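Inactive glucansucrase (Lactobacillus reuteri, PDB 5JBD) is an inactive glucansucrase of glycoside hydrolase family 70, a carbohydrate-active protein built around a TIM barrel. Local coordinates at residues 461-466 and 651-656; 173-178 and 774-779; 50-55 and 860-865. All blocks are in the same frame, centred on the assembly; numbering follows the deposited sequence.

Contact 1. Residues 461-466 and 651-656; sequences PQVYYG and MIYEDF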
loop_
_atom_site.group_PDB
_atom_site.type_symbol
_atom_site.label_atom_id
_atom_site.label_comp_id
_atom_site.label_asym_id
_atom_site.label_seq_id
_atom_site.Cartn_x
_atom_site.Cartn_y
_atom_site.Cartn_z
ATOM N N PRO A 461 -4.925 5.851 19.738
ATOM C CA PRO A 461 -5.307 6.690 18.606
ATOM C C PRO A 461 -4.117 7.025 17.717
ATOM O O PRO A 461 -2.988 7.157 18.226
ATOM C CB PRO A 461 -5.825 7.947 19.273
ATOM C CG PRO A 461 -5.007 8.065 20.512
ATOM C CD PRO A 461 -4.840 6.641 20.984
ATOM N N GLN A 462 -4.393 7.156 16.413
ATOM C CA GLN A 462 -3.403 7.508 15.414
ATOM C C GLN A 462 -3.809 8.815 14.725
ATOM O O GLN A 462 -4.868 8.875 14.112
ATOM C CB GLN A 462 -3.254 6.363 14.409
ATOM C CG GLN A 462 -2.429 6.635 13.146
ATOM C CD GLN A 462 -3.296 6.729 11.885
ATOM O OE1 GLN A 462 -3.882 5.736 11.465
ATOM N NE2 GLN A 462 -3.377 7.917 11.289
ATOM N N VAL A 463 -2.947 9.832 14.836
ATOM C CA VAL A 463 -3.126 11.138 14.190
ATOM C C VAL A 463 -2.476 11.103 12.789
ATOM O O VAL A 463 -1.469 10.401 12.587
ATOM C CB VAL A 463 -2.507 12.256 15.057
ATOM C CG1 VAL A 463 -2.618 13.612 14.366
ATOM C CG2 VAL A 463 -3.153 12.295 16.436
ATOM N N TYR A 464 -3.057 11.828 11.828
ATOM C CA TYR A 464 -2.578 11.850 10.424
ATOM C C TYR A 464 -1.806 13.127 10.107
ATOM O O TYR A 464 -2.316 14.234 10.340
ATOM C CB TYR A 464 -3.756 11.752 9.467
ATOM C CG TYR A 464 -3.414 11.742 7.977
ATOM C CD1 TYR A 464 -2.479 10.852 7.452
ATOM C CD2 TYR A 464 -4.056 12.612 7.090
ATOM C CE1 TYR A 464 -2.191 10.832 6.090
ATOM C CE2 TYR A 464 -3.787 12.597 5.729
ATOM C CZ TYR A 464 -2.842 11.714 5.231
ATOM O OH TYR A 464 -2.583 11.698 3.877
ATOM N N TYR A 465 -0.599 12.966 9.549
ATOM C CA TYR A 465 0.229 14.086 9.081
ATOM C C TYR A 465 -0.557 15.153 8.315
ATOM O O TYR A 465 -0.411 16.353 8.594
ATOM C CB TYR A 465 1.373 13.583 8.185
ATOM C CG TYR A 465 2.070 14.679 7.383
ATOM C CD1 TYR A 465 2.800 15.680 8.027
ATOM C CD2 TYR A 465 2.001 14.712 5.979
ATOM C CE1 TYR A 465 3.435 16.691 7.313
ATOM C CE2 TYR A 465 2.644 15.714 5.253
ATOM C CZ TYR A 465 3.360 16.698 5.924
ATOM O OH TYR A 465 4.011 17.698 5.236
ATOM N N GLY A 466 -1.373 14.715 7.357
ATOM C CA GLY A 466 -2.165 15.636 6.526
ATOM C C GLY A 466 -3.323 16.389 7.193
ATOM O O GLY A 466 -3.957 17.239 6.552
ATOM N N MET A 651 0.069 7.076 21.814
ATOM C CA MET A 651 -0.522 7.739 20.663
ATOM C C MET A 651 0.430 7.636 19.468
ATOM O O MET A 651 1.614 7.979 19.571
ATOM C CB MET A 651 -0.821 9.212 20.968
ATOM C CG MET A 651 -1.321 9.993 19.764
ATOM S SD MET A 651 -2.064 11.571 20.210
ATOM C CE MET A 651 -0.615 12.455 20.706
ATOM N N ILE A 652 -0.122 7.159 18.353
ATOM C CA ILE A 652 0.590 6.957 17.109
ATOM C C ILE A 652 0.466 8.219 16.229
ATOM O O ILE A 652 -0.548 8.910 16.274
ATOM C CB ILE A 652 0.043 5.721 16.353
ATOM C CG1 ILE A 652 0.328 4.450 17.170
ATOM C CG2 ILE A 652 0.671 5.596 14.961
ATOM C CD1 ILE A 652 -0.541 3.270 16.795
ATOM N N TYR A 653 1.520 8.509 15.453
ATOM C CA TYR A 653 1.500 9.578 14.438
ATOM C C TYR A 653 1.927 9.022 13.081
ATOM O O TYR A 653 3.030 8.479 12.962
ATOM C CB TYR A 653 2.434 10.699 14.865
ATOM C CG TYR A 653 2.488 11.886 13.929
ATOM C CD1 TYR A 653 1.365 12.682 13.717
ATOM C CD2 TYR A 653 3.671 12.241 13.279
ATOM C CE1 TYR A 653 1.412 13.796 12.880
ATOM C CE2 TYR A 653 3.729 13.342 12.422
ATOM C CZ TYR A 653 2.605 14.128 12.234
ATOM O OH TYR A 653 2.663 15.223 11.401
ATOM N N GLU A 654 1.037 9.102 12.087
ATOM C CA GLU A 654 1.352 8.704 10.717
ATOM C C GLU A 654 2.125 9.864 10.093
ATOM O O GLU A 654 1.580 10.956 9.959
ATOM C CB GLU A 654 0.091 8.398 9.869
ATOM C CG GLU A 654 0.460 7.998 8.440
ATOM C CD GLU A 654 -0.682 7.474 7.584
ATOM O OE1 GLU A 654 -1.858 7.634 7.924
ATOM O OE2 GLU A 654 -0.375 6.891 6.528
ATOM N N ASP A 655 3.370 9.622 9.705
ATOM C CA ASP A 655 4.286 10.725 9.337
ATOM C C ASP A 655 4.276 11.160 7.870
ATOM O O ASP A 655 5.062 12.027 7.490
ATOM C CB ASP A 655 5.720 10.396 9.787
ATOM C CG ASP A 655 6.537 9.648 8.748
ATOM O OD1 ASP A 655 5.977 8.976 7.847
ATOM O OD2 ASP A 655 7.785 9.741 8.855
ATOM N N PHE A 656 3.426 10.561 7.041
ATOM C CA PHE A 656 3.494 10.806 5.603
ATOM C C PHE A 656 2.135 10.863 4.937
ATOM O O PHE A 656 1.110 10.464 5.524
ATOM C CB PHE A 656 4.335 9.722 4.923
ATOM C CG PHE A 656 3.656 8.379 4.800
ATOM C CD1 PHE A 656 3.585 7.519 5.885
ATOM C CD2 PHE A 656 3.120 7.960 3.582
ATOM C CE1 PHE A 656 2.970 6.274 5.772
ATOM C CE2 PHE A 656 2.501 6.722 3.464
ATOM C CZ PHE A 656 2.434 5.872 4.563
#
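Q462 and I652 meet where the two strands run closest, CA to CA 4.4 Å, and the packing is tight here: CG of Q462 rests 3.7 Å from CG2 of I652. Ladder bonds grip the strands around this pair. P461 O accepts from I652 N, V463 N donates to I652 O, and E654 N reaches V463 O at 2.9 Å in a nearly straight bond (169°). Strands 460-464 and 652-654 are thus parallel neighbours in the eight-stranded parallel sheet that forms the TIM barrel. On the face carrying V463 and Y653, CG2 of V463 lies 4.0 Å from SD of M651, and helices 446-455 and 483-496 pack over V463 and M651. On the face of Q462, the extended side chain of E654 sets OE1 3.3 Å from CD1 of Y464. Its OE2 is hydrogen-bonded to H392, NE2 of Q462 donates to T390 O, and Y464 OH pairs with E471. Y465, just past its strand, is still closely packed: only its N-H bond to E654 O is bent (137°). Y653 OH sits in the ring plane of Y465 at its edge, 3.4 Å from CD1, while Y465 OH bonds to M476 N. The looser part, though buried too, is at D655 and F656, which point their CB atoms away; there the backbone makes the contact, F656 O lying 3.4 Å from CE1 of Y464.

Contact 2. Residues 173-178 and 774-779; sequences LSLQSM and IHVNGQ. With SO4 (sulfate ion), chain G.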
loop_
_atom_site.group_PDB
_atom_site.type_symbol
_atom_site.label_atom_id
_atom_site.label_comp_id
_atom_site.label_asym_id
_atom_site.label_seq_id
_atom_site.Cartn_x
_atom_site.Cartn_y
_atom_site.Cartn_z
ATOM N N LEU A 173 -7.266 -8.859 -20.680
ATOM C CA LEU A 173 -8.680 -8.879 -20.271
ATOM C C LEU A 173 -8.935 -8.131 -18.960
ATOM O O LEU A 173 -9.370 -8.711 -17.973
ATOM C CB LEU A 173 -9.236 -10.310 -20.221
ATOM C CG LEU A 173 -9.069 -11.174 -21.473
ATOM C CD1 LEU A 173 -9.582 -12.580 -21.188
ATOM C CD2 LEU A 173 -9.792 -10.584 -22.675
ATOM N N SER A 174 -8.640 -6.834 -18.962
ATOM C CA SER A 174 -8.942 -5.971 -17.821
ATOM C C SER A 174 -10.443 -5.819 -17.650
ATOM O O SER A 174 -11.174 -5.701 -18.623
ATOM C CB SER A 174 -8.326 -4.581 -17.996
ATOM O OG SER A 174 -8.682 -3.733 -16.908
ATOM N N LEU A 175 -10.885 -5.778 -16.401
ATOM C CA LEU A 175 -12.275 -5.448 -16.099
ATOM C C LEU A 175 -12.635 -3.999 -16.514
ATOM O O LEU A 175 -13.803 -3.700 -16.740
ATOM C CB LEU A 175 -12.575 -5.703 -14.614
ATOM C CG LEU A 175 -12.344 -7.135 -14.103
ATOM C CD1 LEU A 175 -12.438 -7.185 -12.580
ATOM C CD2 LEU A 175 -13.346 -8.095 -14.707
ATOM N N GLN A 176 -11.628 -3.129 -16.648
ATOM C CA GLN A 176 -11.787 -1.762 -17.195
ATOM C C GLN A 176 -12.438 -1.677 -18.556
ATOM O O GLN A 176 -13.035 -0.637 -18.884
ATOM C CB GLN A 176 -10.441 -1.042 -17.309
ATOM C CG GLN A 176 -9.881 -0.558 -15.978
ATOM C CD GLN A 176 -8.540 0.181 -16.115
ATOM O OE1 GLN A 176 -8.270 1.144 -15.388
ATOM N NE2 GLN A 176 -7.714 -0.239 -17.070
ATOM N N SER A 177 -12.335 -2.745 -19.341
ATOM C CA SER A 177 -12.845 -2.738 -20.705
ATOM C C SER A 177 -14.333 -3.044 -20.813
ATOM O O SER A 177 -14.870 -3.051 -21.922
ATOM C CB SER A 177 -12.101 -3.779 -21.534
ATOM O OG SER A 177 -12.548 -5.079 -21.165
ATOM N N MET A 178 -14.997 -3.325 -19.691
ATOM C CA MET A 178 -16.387 -3.784 -19.728
ATOM C C MET A 178 -17.309 -2.605 -19.987
ATOM O O MET A 178 -16.951 -1.470 -19.667
ATOM C CB MET A 178 -16.737 -4.576 -18.453
ATOM C CG MET A 178 -16.200 -6.010 -18.588
ATOM S SD MET A 178 -17.218 -7.052 -19.683
ATOM C CE MET A 178 -18.579 -7.485 -18.606
ATOM N N ILE A 774 -11.694 -16.448 -13.665
ATOM C CA ILE A 774 -12.890 -15.730 -14.136
ATOM C C ILE A 774 -12.918 -15.554 -15.649
ATOM O O ILE A 774 -11.894 -15.719 -16.329
ATOM C CB ILE A 774 -13.043 -14.333 -13.487
ATOM C CG1 ILE A 774 -11.808 -13.459 -13.758
ATOM C CG2 ILE A 774 -13.289 -14.484 -11.986
ATOM C CD1 ILE A 774 -11.989 -11.997 -13.408
ATOM N N HIS A 775 -14.108 -15.225 -16.148
ATOM C CA HIS A 775 -14.314 -14.750 -17.508
ATOM C C HIS A 775 -14.522 -13.238 -17.465
ATOM O O HIS A 775 -15.045 -12.715 -16.481
ATOM C CB HIS A 775 -15.532 -15.437 -18.147
ATOM C CG HIS A 775 -15.289 -16.861 -18.526
ATOM N ND1 HIS A 775 -15.182 -17.871 -17.593
ATOM C CD2 HIS A 775 -15.142 -17.450 -19.736
ATOM C CE1 HIS A 775 -14.973 -19.020 -18.213
ATOM N NE2 HIS A 775 -14.933 -18.787 -19.513
ATOM N N VAL A 776 -14.092 -12.544 -18.516
ATOM C CA VAL A 776 -14.353 -11.111 -18.684
ATOM C C VAL A 776 -14.949 -10.932 -20.074
ATOM O O VAL A 776 -14.320 -11.323 -21.069
ATOM C CB VAL A 776 -13.067 -10.277 -18.546
ATOM C CG1 VAL A 776 -13.375 -8.785 -18.638
ATOM C CG2 VAL A 776 -12.366 -10.584 -17.225
ATOM N N ASN A 777 -16.166 -10.385 -20.137
ATOM C CA ASN A 777 -16.973 -10.324 -21.383
ATOM C C ASN A 777 -17.041 -11.704 -22.102
ATOM O O ASN A 777 -16.909 -11.784 -23.323
ATOM C CB ASN A 777 -16.476 -9.208 -22.378
ATOM C CG ASN A 777 -17.599 -8.629 -23.240
ATOM O OD1 ASN A 777 -18.787 -8.747 -22.932
ATOM N ND2 ASN A 777 -17.211 -8.017 -24.362
ATOM N N GLY A 778 -17.220 -12.783 -21.338
ATOM C CA GLY A 778 -17.244 -14.146 -21.894
ATOM C C GLY A 778 -15.908 -14.766 -22.312
ATOM O O GLY A 778 -15.895 -15.880 -22.830
ATOM N N GLN A 779 -14.788 -14.076 -22.070
ATOM C CA GLN A 779 -13.460 -14.551 -22.474
ATOM C C GLN A 779 -12.587 -14.837 -21.266
ATOM O O GLN A 779 -12.732 -14.204 -20.214
ATOM C CB GLN A 779 -12.756 -13.512 -23.343
ATOM C CG GLN A 779 -13.439 -13.202 -24.670
ATOM C CD GLN A 779 -13.288 -14.333 -25.687
ATOM O OE1 GLN A 779 -14.229 -15.095 -25.948
ATOM N NE2 GLN A 779 -12.095 -14.448 -26.266
HETATM S S SO4 G . -17.084 -16.558 -14.483
HETATM O O1 SO4 G . -16.125 -17.468 -15.146
HETATM O O2 SO4 G . -18.307 -16.407 -15.309
HETATM O O3 SO4 G . -17.422 -17.171 -13.185
HETATM O O4 SO4 G . -16.460 -15.229 -14.280
#
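V776 packs its two methyl groups against L173, L175 and M178. It is the first residue of a type I' beta turn, V776 to Q779, in the hairpin connection between strands 758-767 and 784-791, and the turn docks on the loop 173-178. CG2 of V776, beside the backbone N, meets L173 O and, at 3.7 Å, CD2 of L175, the leucine and valine side chains crossing at about a right angle. CG1, anti to the backbone N (chi1 -176°), is the methyl that reaches S174 O and lies 4.0 Å from CG of M178. L173 flanks the valine, with its CD1 3.9 Å from CB of Q779 at the far end of the turn. Bent at chi2 (-76°), M178 brings SD 3.5 Å from CB of N777. No hydrogen bond crosses between the segments, so apolar packing carries the contact, backed by R766, which donates to L173 O and touches L175, I774 and V776. The loop is braced from within: S174 OG accepts from Q176 N in an ST turn and also bonds to D192, while S174 O takes both the N and the OG of S177. Just before the turn, H775, exposed and with its CB pointing away from the loop, binds a sulfate ion, probably from the crystallisation liquor. Its backbone N donates to O4 at 3.0 Å, and its ring ND1 donates to O1 at 2.7 Å.

Contact 3. Residues 50-55 and 860-865; sequences DGYLSY and GDYAYL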
loop_
_atom_site.group_PDB
_atom_site.type_symbol
_atom_site.label_atom_id
_atom_site.label_comp_id
_atom_site.label_asym_id
_atom_site.label_seq_id
_atom_site.Cartn_x
_atom_site.Cartn_y
_atom_site.Cartn_z
ATOM N N ASP A 50 13.815 -17.543 -20.893
ATOM C CA ASP A 50 13.861 -18.952 -20.492
ATOM C C ASP A 50 13.633 -19.948 -21.651
ATOM O O ASP A 50 12.922 -20.938 -21.500
ATOM C CB ASP A 50 12.842 -19.193 -19.365
ATOM C CG ASP A 50 13.063 -18.280 -18.173
ATOM O OD1 ASP A 50 14.129 -18.390 -17.536
ATOM O OD2 ASP A 50 12.187 -17.442 -17.878
ATOM N N GLY A 51 14.234 -19.667 -22.809
ATOM C CA GLY A 51 14.108 -20.515 -24.020
ATOM C C GLY A 51 13.007 -20.106 -24.997
ATOM O O GLY A 51 13.075 -20.434 -26.186
ATOM N N TYR A 52 11.990 -19.395 -24.507
ATOM C CA TYR A 52 10.834 -19.013 -25.323
ATOM C C TYR A 52 11.125 -17.715 -26.066
ATOM O O TYR A 52 11.973 -16.934 -25.640
ATOM C CB TYR A 52 9.570 -18.901 -24.434
ATOM C CG TYR A 52 9.281 -20.222 -23.762
ATOM C CD1 TYR A 52 8.621 -21.242 -24.456
ATOM C CD2 TYR A 52 9.754 -20.494 -22.476
ATOM C CE1 TYR A 52 8.406 -22.477 -23.876
ATOM C CE2 TYR A 52 9.540 -21.731 -21.884
ATOM C CZ TYR A 52 8.862 -22.718 -22.586
ATOM O OH TYR A 52 8.649 -23.942 -22.011
ATOM N N LEU A 53 10.405 -17.495 -27.161
ATOM C CA LEU A 53 10.555 -16.286 -27.983
ATOM C C LEU A 53 9.373 -15.336 -27.798
ATOM O O LEU A 53 8.239 -15.785 -27.646
ATOM C CB LEU A 53 10.655 -16.658 -29.463
ATOM C CG LEU A 53 11.854 -17.491 -29.943
ATOM C CD1 LEU A 53 11.955 -17.395 -31.457
ATOM C CD2 LEU A 53 13.188 -17.172 -29.282
ATOM N N SER A 54 9.653 -14.032 -27.848
ATOM C CA SER A 54 8.639 -12.989 -27.831
ATOM C C SER A 54 8.570 -12.289 -29.182
ATOM O O SER A 54 9.604 -11.920 -29.731
ATOM C CB SER A 54 8.968 -11.959 -26.745
ATOM O OG SER A 54 8.107 -10.842 -26.842
ATOM N N TYR A 55 7.365 -12.042 -29.697
ATOM C CA TYR A 55 7.208 -11.322 -30.967
ATOM C C TYR A 55 7.820 -9.923 -30.973
ATOM O O TYR A 55 8.222 -9.451 -32.016
ATOM C CB TYR A 55 5.743 -11.240 -31.412
ATOM C CG TYR A 55 5.221 -12.546 -31.944
ATOM C CD1 TYR A 55 5.643 -13.034 -33.189
ATOM C CD2 TYR A 55 4.307 -13.308 -31.206
ATOM C CE1 TYR A 55 5.177 -14.243 -33.680
ATOM C CE2 TYR A 55 3.829 -14.517 -31.695
ATOM C CZ TYR A 55 4.265 -14.977 -32.923
ATOM O OH TYR A 55 3.810 -16.174 -33.395
ATOM N N GLY A 860 0.835 -24.752 -33.483
ATOM C CA GLY A 860 0.483 -24.536 -32.078
ATOM C C GLY A 860 1.602 -24.768 -31.075
ATOM O O GLY A 860 1.484 -24.348 -29.927
ATOM N N ASP A 861 2.691 -25.417 -31.486
ATOM C CA ASP A 861 3.820 -25.665 -30.583
ATOM C C ASP A 861 4.513 -24.360 -30.211
ATOM O O ASP A 861 4.693 -23.492 -31.069
ATOM C CB ASP A 861 4.867 -26.567 -31.244
ATOM C CG ASP A 861 4.387 -27.992 -31.467
ATOM O OD1 ASP A 861 3.302 -28.367 -30.983
ATOM O OD2 ASP A 861 5.130 -28.743 -32.133
ATOM N N TYR A 862 4.908 -24.229 -28.946
ATOM C CA TYR A 862 5.763 -23.117 -28.532
ATOM C C TYR A 862 7.125 -23.211 -29.218
ATOM O O TYR A 862 7.723 -24.291 -29.276
ATOM C CB TYR A 862 5.966 -23.103 -27.016
ATOM C CG TYR A 862 4.804 -22.503 -26.252
ATOM C CD1 TYR A 862 4.605 -21.120 -26.223
ATOM C CD2 TYR A 862 3.901 -23.310 -25.562
ATOM C CE1 TYR A 862 3.533 -20.562 -25.522
ATOM C CE2 TYR A 862 2.822 -22.757 -24.867
ATOM C CZ TYR A 862 2.643 -21.390 -24.848
ATOM O OH TYR A 862 1.586 -20.843 -24.152
ATOM N N ALA A 863 7.596 -22.088 -29.754
ATOM C CA ALA A 863 8.965 -21.990 -30.232
ATOM C C ALA A 863 9.883 -22.126 -29.022
ATOM O O ALA A 863 9.513 -21.743 -27.902
ATOM C CB ALA A 863 9.206 -20.664 -30.940
ATOM N N TYR A 864 11.059 -22.705 -29.230
ATOM C CA TYR A 864 11.984 -22.921 -28.113
ATOM C C TYR A 864 13.406 -22.949 -28.600
ATOM O O TYR A 864 13.689 -23.506 -29.660
ATOM C CB TYR A 864 11.646 -24.220 -27.369
ATOM C CG TYR A 864 12.299 -24.350 -26.011
ATOM C CD1 TYR A 864 11.720 -23.783 -24.872
ATOM C CD2 TYR A 864 13.492 -25.045 -25.858
ATOM C CE1 TYR A 864 12.317 -23.902 -23.624
ATOM C CE2 TYR A 864 14.098 -25.170 -24.618
ATOM C CZ TYR A 864 13.507 -24.608 -23.500
ATOM O OH TYR A 864 14.125 -24.746 -22.269
ATOM N N LEU A 865 14.290 -22.337 -27.818
ATOM C CA LEU A 865 15.706 -22.311 -28.115
ATOM C C LEU A 865 16.429 -23.076 -27.018
ATOM O O LEU A 865 16.541 -22.610 -25.886
ATOM C CB LEU A 865 16.197 -20.872 -28.194
ATOM C CG LEU A 865 17.659 -20.704 -28.586
ATOM C CD1 LEU A 865 17.920 -21.290 -29.975
ATOM C CD2 LEU A 865 18.033 -19.232 -28.526
HETATM O O HOH W 1 13.120 -23.253 -19.997
HETATM O O HOH W 2 8.098 -19.135 -27.647
#
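Y52 lies at the centre of an aromatic cluster with Y862 and Y864. Its CB points away from segment 860-865, but chi1 -60° sets CG anti to the carbonyl carbon, and the ring beyond it comes back to that segment. CD1 passes 3.6 Å from A863 O. CE1 comes to 3.7 Å from CD1 of Y864, which stands over one ring face, and to 4.0 Å from CB of Y862, near the ring plane. CZ then faces CE1 of Y864 at 3.8 Å, and at the tip OH is hydrogen-bonded to N208 O. Y864 therefore points its edge at the face of Y52 in a T-shaped pair, centroids 5.1 Å apart and planes at 77°. Y52 in turn offers its own edge, offset, to the face of Y862. Y864 also meets G51, whose CA makes a CH-pi contact over the ring face, 4.2 Å from the ring centroid. G51 O takes L865 N on a lone pair at 2.8 Å. Two waters join the segments: one bridges D50 O and Y864 OH, which also bonds to A872 N, and the other links L53 N with A863 O. The contact thus ties the loop before strand 58-59 to the loop after strand 841-845, with Y52 resting on I785 and F787 of strand 784-791 and on A761 of strand 758-767.

How the contacts relate
The contacts lie one within another along the chain: contact 3 joins regions near the two termini, contact 2 lies within that span, and contact 1 lies within both. In space contact 1 belongs to the barrel, on the opposite side of the chain's centre from the other two; its centre is 39 Å from that of contact 2 and 51 Å from that of contact 3. The centres of contacts 2 and 3 are 27 Å apart, with nearest atoms about 14 Å apart, and both lean on strand 758-767, through R766 and A761 respectively. The antiparallel sheet containing that strand also includes strand 242-244, which carries D243, a calcium ligand with E237, N287 and N751.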